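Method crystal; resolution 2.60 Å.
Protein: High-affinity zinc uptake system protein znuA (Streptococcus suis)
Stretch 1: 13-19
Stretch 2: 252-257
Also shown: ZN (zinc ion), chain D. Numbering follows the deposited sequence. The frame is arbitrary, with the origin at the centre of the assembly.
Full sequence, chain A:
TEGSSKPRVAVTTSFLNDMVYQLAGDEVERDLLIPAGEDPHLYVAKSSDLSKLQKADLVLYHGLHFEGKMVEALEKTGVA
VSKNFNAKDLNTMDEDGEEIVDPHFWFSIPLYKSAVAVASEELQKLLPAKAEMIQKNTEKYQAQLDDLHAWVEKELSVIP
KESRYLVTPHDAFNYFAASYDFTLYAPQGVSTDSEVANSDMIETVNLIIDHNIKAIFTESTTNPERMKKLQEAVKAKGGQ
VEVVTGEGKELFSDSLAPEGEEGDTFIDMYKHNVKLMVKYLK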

ATOM      1  N   THR A  13      -6.482   0.495  -8.466  1.00 39.20           N
ATOM      2  CA  THR A  13      -5.164  -0.095  -8.268  1.00 37.88           C
ATOM      3  C   THR A  13      -5.189  -1.613  -8.292  1.00 36.94           C
ATOM      4  O   THR A  13      -6.241  -2.233  -8.146  1.00 39.75           O
ATOM      5  CB  THR A  13      -4.560   0.340  -6.934  1.00 35.69           C
ATOM      6  OG1 THR A  13      -5.117  -0.458  -5.884  1.00 37.58           O
ATOM      7  CG2 THR A  13      -4.855   1.809  -6.672  1.00 31.72           C
ATOM      8  N   SER A  14      -4.013  -2.203  -8.467  1.00 50.74           N
ATOM      9  CA  SER A  14      -3.869  -3.650  -8.465  1.00 52.62           C
ATOM     10  C   SER A  14      -4.349  -4.245  -7.149  1.00 56.70           C
ATOM     11  O   SER A  14      -4.729  -5.414  -7.092  1.00 60.40           O
ATOM     12  CB  SER A  14      -2.412  -4.031  -8.707  1.00 55.93           C
ATOM     13  OG  SER A  14      -1.566  -3.380  -7.776  1.00 61.54           O
ATOM     14  N   PHE A  15      -4.321  -3.442  -6.090  1.00 47.03           N
ATOM     15  CA  PHE A  15      -4.822  -3.888  -4.796  1.00 44.37           C
ATOM     16  C   PHE A  15      -6.255  -4.331  -4.948  1.00 44.20           C
ATOM     17  O   PHE A  15      -6.609  -5.471  -4.657  1.00 47.26           O
ATOM     18  CB  PHE A  15      -4.784  -2.755  -3.777  1.00 43.27           C
ATOM     19  CG  PHE A  15      -3.411  -2.357  -3.373  1.00 42.80           C
ATOM     20  CD1 PHE A  15      -2.713  -3.096  -2.441  1.00 41.30           C
ATOM     21  CD2 PHE A  15      -2.816  -1.237  -3.921  1.00 42.36           C
ATOM     22  CE1 PHE A  15      -1.444  -2.729  -2.066  1.00 45.95           C
ATOM     23  CE2 PHE A  15      -1.548  -0.863  -3.550  1.00 43.10           C
ATOM     24  CZ  PHE A  15      -0.860  -1.610  -2.622  1.00 43.88           C
ATOM     25  N   LEU A  16      -7.083  -3.404  -5.401  1.00 50.57           N
ATOM     26  CA  LEU A  16      -8.493  -3.672  -5.555  1.00 50.73           C
ATOM     27  C   LEU A  16      -8.678  -4.788  -6.576  1.00 54.27           C
ATOM     28  O   LEU A  16      -9.454  -5.720  -6.344  1.00 56.36           O
ATOM     29  CB  LEU A  16      -9.228  -2.390  -5.944  1.00 51.19           C
ATOM     30  CG  LEU A  16      -8.858  -1.241  -4.997  1.00 55.90           C
ATOM     31  CD1 LEU A  16      -9.677   0.005  -5.280  1.00 58.38           C
ATOM     32  CD2 LEU A  16      -9.010  -1.668  -3.542  1.00 49.43           C
ATOM     33  N   ASN A  17      -7.935  -4.715  -7.682  1.00 50.55           N
ATOM     34  CA  ASN A  17      -7.965  -5.769  -8.696  1.00 50.25           C
ATOM     35  C   ASN A  17      -7.904  -7.176  -8.100  1.00 49.31           C
ATOM     36  O   ASN A  17      -8.619  -8.074  -8.537  1.00 49.06           O
ATOM     37  CB  ASN A  17      -6.830  -5.597  -9.710  1.00 49.74           C
ATOM     38  CG  ASN A  17      -6.979  -6.524 -10.906  1.00 54.94           C
ATOM     39  OD1 ASN A  17      -8.016  -6.524 -11.571  1.00 57.98           O
ATOM     40  ND2 ASN A  17      -5.949  -7.317 -11.184  1.00 57.87           N
ATOM     41  N   ASP A  18      -7.043  -7.360  -7.106  1.00 54.30           N
ATOM     42  CA  ASP A  18      -6.928  -8.640  -6.419  1.00 52.41           C
ATOM     43  C   ASP A  18      -8.147  -8.895  -5.540  1.00 54.02           C
ATOM     44  O   ASP A  18      -8.800  -9.932  -5.646  1.00 56.55           O
ATOM     45  CB  ASP A  18      -5.663  -8.667  -5.564  1.00 55.66           C
ATOM     46  CG  ASP A  18      -5.529  -9.947  -4.761  1.00 57.06           C
ATOM     47  OD1 ASP A  18      -5.889 -11.022  -5.286  1.00 55.92           O
ATOM     48  OD2 ASP A  18      -5.055  -9.878  -3.607  1.00 57.65           O
ATOM     49  N   MET A  19      -8.440  -7.938  -4.667  1.00 43.06           N
ATOM     50  CA  MET A  19      -9.560  -8.047  -3.743  1.00 42.44           C
ATOM     51  C   MET A  19     -10.822  -8.560  -4.432  1.00 41.46           C
ATOM     52  O   MET A  19     -11.362  -9.599  -4.059  1.00 42.49           O
ATOM     53  CB  MET A  19      -9.825  -6.692  -3.075  1.00 44.68           C
ATOM     54  CG  MET A  19     -10.910  -6.716  -2.002  1.00 43.15           C
ATOM     55  SD  MET A  19     -11.041  -5.162  -1.091  1.00 36.88           S
ATOM     56  CE  MET A  19     -11.315  -4.010  -2.428  1.00 40.01           C
TER
HETATM   57 ZN    ZN D 401       2.636   6.008  -1.150  1.00 48.28          ZN
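Stretch 2 252-257: FSDSLA

Stretch 2 has no regular helix or strand; it is an irregular loop that turns through Ser 253 and Asp 254, is extended from Ser 255 onward, and lies across the first turn of the helix that contains Ser 14, Phe 15 and Asp 18. The chain runs from the edge of the Phe 15 ring to Leu 256, beside Ser 14 and Asp 18. The nearest pair of CA atoms, those of Ser 14 and Leu 256, is 5.7 Å apart. Leu 256 covers the most surface. Its side chain, in which both chi angles lie between the usual wells, leaves the backbone sideways to the helix and reaches it with both methyl groups: CD1 packs 3.3 Å from CD1 of Phe 15, while CD2 lies 3.8 Å from CB of Asp 18, one turn beyond Ser 14. A branched aliphatic residue suits this position because it can touch two neighbours at once.

Phe 15 brings a broad, flat ring to the loop. Its CB also points sideways, but the m rotamer brings the end of the ring nearer. N of Leu 256 lies over one face of the ring, and the edge meets the backbone of Ser 253 and Asp 254, with CZ 3.6 Å from O of Ser 253 and CE2 3.5 Å from C of Asp 254.

Ser 14 supplies the polar anchor. Its short side chain points toward the loop, and OG accepts a hydrogen bond from N of Leu 256 at 2.9 Å, satisfying a backbone amide that a loop residue might otherwise bury unpaired.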

ATOM      1  N   PHE A 252       6.738  -3.473  -1.777  1.00 53.06           N
ATOM      2  CA  PHE A 252       5.591  -2.914  -2.471  1.00 48.62           C
ATOM      3  C   PHE A 252       4.839  -2.006  -1.514  1.00 47.95           C
ATOM      4  O   PHE A 252       4.378  -2.451  -0.464  1.00 50.81           O
ATOM      5  CB  PHE A 252       4.666  -4.020  -2.972  1.00 51.39           C
ATOM      6  CG  PHE A 252       5.360  -5.072  -3.783  1.00 52.90           C
ATOM      7  CD1 PHE A 252       5.725  -4.827  -5.096  1.00 54.56           C
ATOM      8  CD2 PHE A 252       5.633  -6.314  -3.238  1.00 53.15           C
ATOM      9  CE1 PHE A 252       6.358  -5.798  -5.845  1.00 55.38           C
ATOM     10  CE2 PHE A 252       6.264  -7.288  -3.981  1.00 57.01           C
ATOM     11  CZ  PHE A 252       6.630  -7.030  -5.287  1.00 55.86           C
ATOM     12  N   SER A 253       4.723  -0.732  -1.868  1.00 45.86           N
ATOM     13  CA  SER A 253       4.001   0.214  -1.033  1.00 44.02           C
ATOM     14  C   SER A 253       2.715   0.658  -1.714  1.00 45.40           C
ATOM     15  O   SER A 253       1.632   0.546  -1.145  1.00 46.49           O
ATOM     16  CB  SER A 253       4.869   1.431  -0.719  1.00 43.06           C
ATOM     17  OG  SER A 253       5.012   2.261  -1.858  1.00 46.45           O
ATOM     18  N   ASP A 254       2.844   1.152  -2.940  1.00 48.46           N
ATOM     19  CA  ASP A 254       1.716   1.737  -3.645  1.00 49.03           C
ATOM     20  C   ASP A 254       1.227   0.872  -4.796  1.00 48.11           C
ATOM     21  O   ASP A 254       0.530   1.356  -5.684  1.00 48.74           O
ATOM     22  CB  ASP A 254       2.083   3.128  -4.162  1.00 49.11           C
ATOM     23  CG  ASP A 254       2.360   4.107  -3.043  1.00 54.12           C
ATOM     24  OD1 ASP A 254       1.911   3.851  -1.906  1.00 50.24           O
ATOM     25  OD2 ASP A 254       3.024   5.133  -3.299  1.00 56.61           O
ATOM     26  N   SER A 255       1.586  -0.405  -4.779  1.00 34.41           N
ATOM     27  CA  SER A 255       1.168  -1.308  -5.841  1.00 37.43           C
ATOM     28  C   SER A 255       1.541  -2.752  -5.558  1.00 39.51           C
ATOM     29  O   SER A 255       2.526  -3.029  -4.880  1.00 42.68           O
ATOM     30  CB  SER A 255       1.788  -0.885  -7.174  1.00 42.00           C
ATOM     31  OG  SER A 255       1.455  -1.801  -8.205  1.00 39.23           O
ATOM     32  N   LEU A 256       0.738  -3.670  -6.088  1.00 29.29           N
ATOM     33  CA  LEU A 256       1.084  -5.082  -6.100  1.00 33.24           C
ATOM     34  C   LEU A 256       2.078  -5.330  -7.221  1.00 37.96           C
ATOM     35  O   LEU A 256       2.542  -4.392  -7.868  1.00 37.26           O
ATOM     36  CB  LEU A 256      -0.163  -5.932  -6.331  1.00 33.94           C
ATOM     37  CG  LEU A 256      -0.930  -6.401  -5.096  1.00 34.37           C
ATOM     38  CD1 LEU A 256      -0.864  -5.369  -3.987  1.00 32.05           C
ATOM     39  CD2 LEU A 256      -2.371  -6.728  -5.457  1.00 29.85           C
ATOM     40  N   ALA A 257       2.400  -6.597  -7.454  1.00 48.23           N
ATOM     41  CA  ALA A 257       3.276  -6.966  -8.558  1.00 55.81           C
ATOM     42  C   ALA A 257       2.446  -7.355  -9.778  1.00 58.87           C
ATOM     43  O   ALA A 257       1.300  -7.787  -9.640  1.00 57.74           O
ATOM     44  CB  ALA A 257       4.196  -8.103  -8.153  1.00 61.19           C
TER
HETATM   45  O   HOH W   1      -1.539  -1.085  -9.466  1.00 27.47           O